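Local coordinates for protein benzyl alcohol dehydrogenase (Acinetobacter calcoaceticus, PDB 1F8F) that probably oxidises benzyl alcohol and related aromatic alcohols to aldehydes, as a zinc-containing, NAD-dependent alcohol dehydrogenase of the medium-chain type, at residues 114-126 / 135-147. Sequence-based numbering, arbitrary orientation.
With SO4 (sulfate ion), chain D.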
loop_
_atom_site.group_PDB
_atom_site.type_symbol
_atom_site.label_atom_id
_atom_site.label_comp_id
_atom_site.label_asym_id
_atom_site.label_seq_id
_atom_site.Cartn_x
_atom_site.Cartn_y
_atom_site.Cartn_z
ATOM N N ARG A 114 24.568 -4.326 17.685
ATOM C CA ARG A 114 24.121 -3.500 18.786
ATOM C C ARG A 114 23.470 -4.299 19.914
ATOM O O ARG A 114 23.492 -3.786 21.032
ATOM C CB ARG A 114 23.154 -2.389 18.320
ATOM C CG ARG A 114 23.938 -1.211 17.774
ATOM C CD ARG A 114 23.171 -0.228 16.919
ATOM N NE ARG A 114 24.089 0.696 16.236
ATOM C CZ ARG A 114 24.688 1.701 16.851
ATOM N NH1 ARG A 114 24.391 1.864 18.140
ATOM N NH2 ARG A 114 25.528 2.583 16.332
ATOM N N ASN A 115 22.960 -5.472 19.605
ATOM C CA ASN A 115 22.270 -6.322 20.557
ATOM C C ASN A 115 22.985 -7.614 20.911
ATOM O O ASN A 115 22.877 -8.121 22.009
ATOM C CB ASN A 115 20.910 -6.725 19.926
ATOM C CG ASN A 115 20.075 -5.456 19.684
ATOM O OD1 ASN A 115 19.152 -5.096 20.428
ATOM N ND2 ASN A 115 20.341 -4.666 18.642
ATOM N N PHE A 116 23.700 -8.145 19.926
ATOM C CA PHE A 116 24.360 -9.435 20.059
ATOM C C PHE A 116 25.869 -9.461 20.144
ATOM O O PHE A 116 26.366 -10.557 20.441
ATOM C CB PHE A 116 23.906 -10.297 18.856
ATOM C CG PHE A 116 22.494 -10.808 18.942
ATOM C CD1 PHE A 116 22.187 -11.661 19.992
ATOM C CD2 PHE A 116 21.498 -10.523 18.024
ATOM C CE1 PHE A 116 20.935 -12.202 20.148
ATOM C CE2 PHE A 116 20.218 -11.037 18.167
ATOM C CZ PHE A 116 19.946 -11.891 19.229
ATOM N N SER A 117 26.594 -8.373 19.943
ATOM C CA SER A 117 28.043 -8.379 19.949
ATOM C C SER A 117 28.663 -8.696 21.310
ATOM O O SER A 117 29.568 -9.514 21.421
ATOM C CB SER A 117 28.581 -7.020 19.480
ATOM O OG SER A 117 28.222 -5.983 20.372
ATOM N N GLY A 118 28.125 -8.061 22.330
ATOM C CA GLY A 118 28.543 -8.221 23.702
ATOM C C GLY A 118 29.254 -6.958 24.156
ATOM O O GLY A 118 29.616 -6.859 25.327
ATOM N N ALA A 119 29.333 -5.960 23.276
ATOM C CA ALA A 119 29.992 -4.716 23.627
ATOM C C ALA A 119 29.451 -3.494 22.898
ATOM O O ALA A 119 28.332 -3.479 22.411
ATOM C CB ALA A 119 31.469 -4.905 23.279
ATOM N N ASP A 120 30.263 -2.420 22.915
ATOM C CA ASP A 120 29.833 -1.194 22.245
ATOM C C ASP A 120 30.466 -1.103 20.861
ATOM O O ASP A 120 30.868 -2.118 20.308
ATOM C CB ASP A 120 30.008 0.068 23.039
ATOM C CG ASP A 120 31.405 0.495 23.435
ATOM O OD1 ASP A 120 32.431 -0.070 23.009
ATOM O OD2 ASP A 120 31.459 1.466 24.226
ATOM N N SER A 121 30.455 0.097 20.298
ATOM C CA SER A 121 30.997 0.365 18.976
ATOM C C SER A 121 32.494 0.085 18.894
ATOM O O SER A 121 32.950 -0.327 17.827
ATOM C CB SER A 121 30.773 1.825 18.553
ATOM O OG SER A 121 29.432 2.026 18.137
ATOM N N GLU A 122 33.226 0.317 19.985
ATOM C CA GLU A 122 34.657 0.083 20.004
ATOM C C GLU A 122 35.132 -1.193 20.675
ATOM O O GLU A 122 36.204 -1.694 20.322
ATOM C CB GLU A 122 35.314 1.295 20.680
ATOM C CG GLU A 122 35.130 2.564 19.861
ATOM C CD GLU A 122 34.007 3.426 20.386
ATOM O OE1 GLU A 122 33.962 3.653 21.614
ATOM O OE2 GLU A 122 33.167 3.887 19.597
ATOM N N GLY A 123 34.372 -1.723 21.639
ATOM C CA GLY A 123 34.769 -2.940 22.351
ATOM C C GLY A 123 34.821 -2.641 23.853
ATOM O O GLY A 123 35.103 -3.473 24.706
ATOM N N ASN A 124 34.537 -1.374 24.128
ATOM C CA ASN A 124 34.458 -0.852 25.477
ATOM C C ASN A 124 33.218 -1.445 26.131
ATOM O O ASN A 124 32.236 -1.732 25.429
ATOM C CB ASN A 124 34.362 0.675 25.410
ATOM C CG ASN A 124 35.677 1.305 24.996
ATOM O OD1 ASN A 124 36.608 0.630 24.551
ATOM N ND2 ASN A 124 35.800 2.619 25.174
ATOM N N HIS A 125 33.302 -1.695 27.432
ATOM C CA HIS A 125 32.139 -2.244 28.123
ATOM C C HIS A 125 31.716 -1.160 29.090
ATOM O O HIS A 125 32.617 -0.409 29.451
ATOM C CB HIS A 125 32.458 -3.555 28.773
ATOM C CG HIS A 125 32.693 -4.676 27.816
ATOM N ND1 HIS A 125 33.955 -5.138 27.537
ATOM C CD2 HIS A 125 31.872 -5.447 27.079
ATOM C CE1 HIS A 125 33.895 -6.139 26.678
ATOM N NE2 HIS A 125 32.630 -6.356 26.370
ATOM N N ALA A 126 30.446 -0.991 29.380
ATOM C CA ALA A 126 30.041 0.052 30.313
ATOM C C ALA A 126 29.917 -0.509 31.737
ATOM O O ALA A 126 29.753 0.232 32.702
ATOM C CB ALA A 126 28.732 0.667 29.866
ATOM N N VAL A 135 33.900 -9.037 31.493
ATOM C CA VAL A 135 32.426 -9.054 31.553
ATOM C C VAL A 135 31.730 -8.257 30.455
ATOM O O VAL A 135 31.673 -7.042 30.382
ATOM C CB VAL A 135 31.869 -8.731 32.949
ATOM C CG1 VAL A 135 31.855 -7.268 33.353
ATOM C CG2 VAL A 135 30.460 -9.331 33.068
ATOM N N ASN A 136 31.156 -8.997 29.515
ATOM C CA ASN A 136 30.396 -8.528 28.367
ATOM C C ASN A 136 29.038 -7.959 28.733
ATOM O O ASN A 136 28.319 -8.506 29.574
ATOM C CB ASN A 136 30.233 -9.707 27.391
ATOM C CG ASN A 136 31.612 -10.011 26.809
ATOM O OD1 ASN A 136 32.402 -9.059 26.646
ATOM N ND2 ASN A 136 31.901 -11.268 26.517
ATOM N N ASP A 137 28.680 -6.837 28.124
ATOM C CA ASP A 137 27.443 -6.125 28.378
ATOM C C ASP A 137 26.786 -5.566 27.118
ATOM O O ASP A 137 26.893 -6.125 26.025
ATOM C CB ASP A 137 27.754 -5.010 29.375
ATOM C CG ASP A 137 28.568 -3.870 28.781
ATOM O OD1 ASP A 137 29.243 -4.147 27.780
ATOM O OD2 ASP A 137 28.487 -2.736 29.311
ATOM N N HIS A 138 26.005 -4.489 27.234
ATOM C CA HIS A 138 25.323 -3.922 26.068
ATOM C C HIS A 138 24.410 -4.889 25.352
ATOM O O HIS A 138 24.273 -4.769 24.127
ATOM C CB HIS A 138 26.400 -3.491 25.015
ATOM C CG HIS A 138 26.942 -2.152 25.354
ATOM N ND1 HIS A 138 28.045 -1.977 26.156
ATOM C CD2 HIS A 138 26.533 -0.903 25.022
ATOM C CE1 HIS A 138 28.278 -0.682 26.322
ATOM N NE2 HIS A 138 27.399 -0.004 25.619
ATOM N N PHE A 139 23.803 -5.835 26.050
ATOM C CA PHE A 139 22.995 -6.899 25.467
ATOM C C PHE A 139 21.601 -6.378 25.152
ATOM O O PHE A 139 20.852 -5.905 25.991
ATOM C CB PHE A 139 22.952 -8.099 26.420
ATOM C CG PHE A 139 22.093 -9.228 25.911
ATOM C CD1 PHE A 139 22.418 -9.870 24.743
ATOM C CD2 PHE A 139 20.971 -9.656 26.628
ATOM C CE1 PHE A 139 21.687 -10.922 24.279
ATOM C CE2 PHE A 139 20.213 -10.704 26.139
ATOM C CZ PHE A 139 20.565 -11.336 24.961
ATOM N N PHE A 140 21.280 -6.353 23.867
ATOM C CA PHE A 140 20.101 -5.726 23.309
ATOM C C PHE A 140 20.181 -4.253 23.744
ATOM O O PHE A 140 19.181 -3.664 24.125
ATOM C CB PHE A 140 18.795 -6.391 23.716
ATOM C CG PHE A 140 18.387 -7.617 22.916
ATOM C CD1 PHE A 140 19.044 -8.816 22.887
ATOM C CD2 PHE A 140 17.213 -7.439 22.154
ATOM C CE1 PHE A 140 18.557 -9.839 22.108
ATOM C CE2 PHE A 140 16.713 -8.464 21.375
ATOM C CZ PHE A 140 17.392 -9.680 21.350
ATOM N N ALA A 141 21.379 -3.681 23.849
ATOM C CA ALA A 141 21.652 -2.336 24.306
ATOM C C ALA A 141 21.088 -1.972 25.671
ATOM O O ALA A 141 20.731 -0.802 25.941
ATOM C CB ALA A 141 21.163 -1.312 23.245
ATOM N N GLN A 142 21.047 -2.953 26.592
ATOM C CA GLN A 142 20.555 -2.666 27.934
ATOM C C GLN A 142 21.194 -3.562 28.999
ATOM O O GLN A 142 21.518 -3.049 30.083
ATOM C CB GLN A 142 19.028 -2.763 27.989
ATOM C CG GLN A 142 18.408 -4.129 27.664
ATOM C CD GLN A 142 16.915 -3.867 27.628
ATOM O OE1 GLN A 142 16.105 -3.963 28.547
ATOM N NE2 GLN A 142 16.513 -3.498 26.395
ATOM N N SER A 143 21.281 -4.855 28.738
ATOM C CA SER A 143 21.843 -5.774 29.772
ATOM C C SER A 143 21.012 -5.564 31.040
ATOM O O SER A 143 21.554 -5.108 32.008
ATOM C CB SER A 143 23.315 -5.400 29.973
ATOM O OG SER A 143 24.179 -6.264 29.251
ATOM N N SER A 144 19.678 -5.728 31.002
ATOM C CA SER A 144 18.881 -5.330 32.162
ATOM C C SER A 144 18.622 -6.341 33.265
ATOM O O SER A 144 17.812 -5.983 34.165
ATOM C CB SER A 144 17.606 -4.640 31.635
ATOM O OG SER A 144 16.950 -5.569 30.803
ATOM N N PHE A 145 19.350 -7.464 33.414
ATOM C CA PHE A 145 19.114 -8.222 34.688
ATOM C C PHE A 145 20.019 -7.585 35.763
ATOM O O PHE A 145 20.935 -8.235 36.249
ATOM C CB PHE A 145 19.244 -9.717 34.645
ATOM C CG PHE A 145 18.270 -10.476 33.787
ATOM C CD1 PHE A 145 16.932 -10.185 33.778
ATOM C CD2 PHE A 145 18.685 -11.506 32.958
ATOM C CE1 PHE A 145 16.008 -10.867 33.008
ATOM C CE2 PHE A 145 17.806 -12.240 32.191
ATOM C CZ PHE A 145 16.463 -11.908 32.210
ATOM N N ALA A 146 19.825 -6.320 36.115
ATOM C CA ALA A 146 20.503 -5.565 37.105
ATOM C C ALA A 146 19.730 -4.373 37.681
ATOM O O ALA A 146 18.787 -3.804 37.170
ATOM C CB ALA A 146 21.840 -4.975 36.641
ATOM N N THR A 147 20.265 -3.938 38.854
ATOM C CA THR A 147 19.675 -2.822 39.548
ATOM C C THR A 147 19.914 -1.579 38.712
ATOM O O THR A 147 19.233 -0.602 39.006
ATOM C CB THR A 147 20.214 -2.587 40.985
ATOM O OG1 THR A 147 21.646 -2.466 40.948
ATOM C CG2 THR A 147 19.850 -3.714 41.948
HETATM S S SO4 D . 27.613 5.228 18.122
HETATM O O1 SO4 D . 28.761 5.851 18.867
HETATM O O2 SO4 D . 28.117 4.744 16.791
HETATM O O3 SO4 D . 26.488 6.194 17.973
HETATM O O4 SO4 D . 27.145 4.046 18.924
HETATM O O HOH W 1 25.730 -6.132 21.808
#
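Asn115 CB lies over one face of the Phe140 ring, 4.2 Å from its centroid, while the edge of that ring meets the face of Phe116 in a T-shaped pair, planes at 71°. The His138 ring carries Asp120 CB on one face and Asp137 OD1 at its edge; His138 ND1 donates a hydrogen bond to that OD1 (3.0 Å), coming from above the carboxylate plane. With CG between the backbone N and the carbonyl carbon (chi1 72°), Asp137 reaches across to 114-126, and its OD2 accepts from Ala126 N at 2.6 Å, on the syn side but tilted out of the carboxylate plane. Asp137 OD1 also lies at the edge of the His125 ring, and Val135 O over one of its faces. The main chains are tied by Phe140 N to Asn115 O (3.0 Å, 166°) and by Asp137 N to Gly118 O (2.9 Å); a water joins Gly118 N to His138 O. Asp120 OD1 accepts from Glu122 N, an Asx turn, and from Gly123 N, which extends it to an Asx motif. Phe140 also stacks on His65, a zinc ligand, beside the probable catalytic metal. Both segments belong to the long loop that leads from helix 111-114 to strand 148-152, with Phe139 against helix 45-51 and Ala126 on strand 148-152.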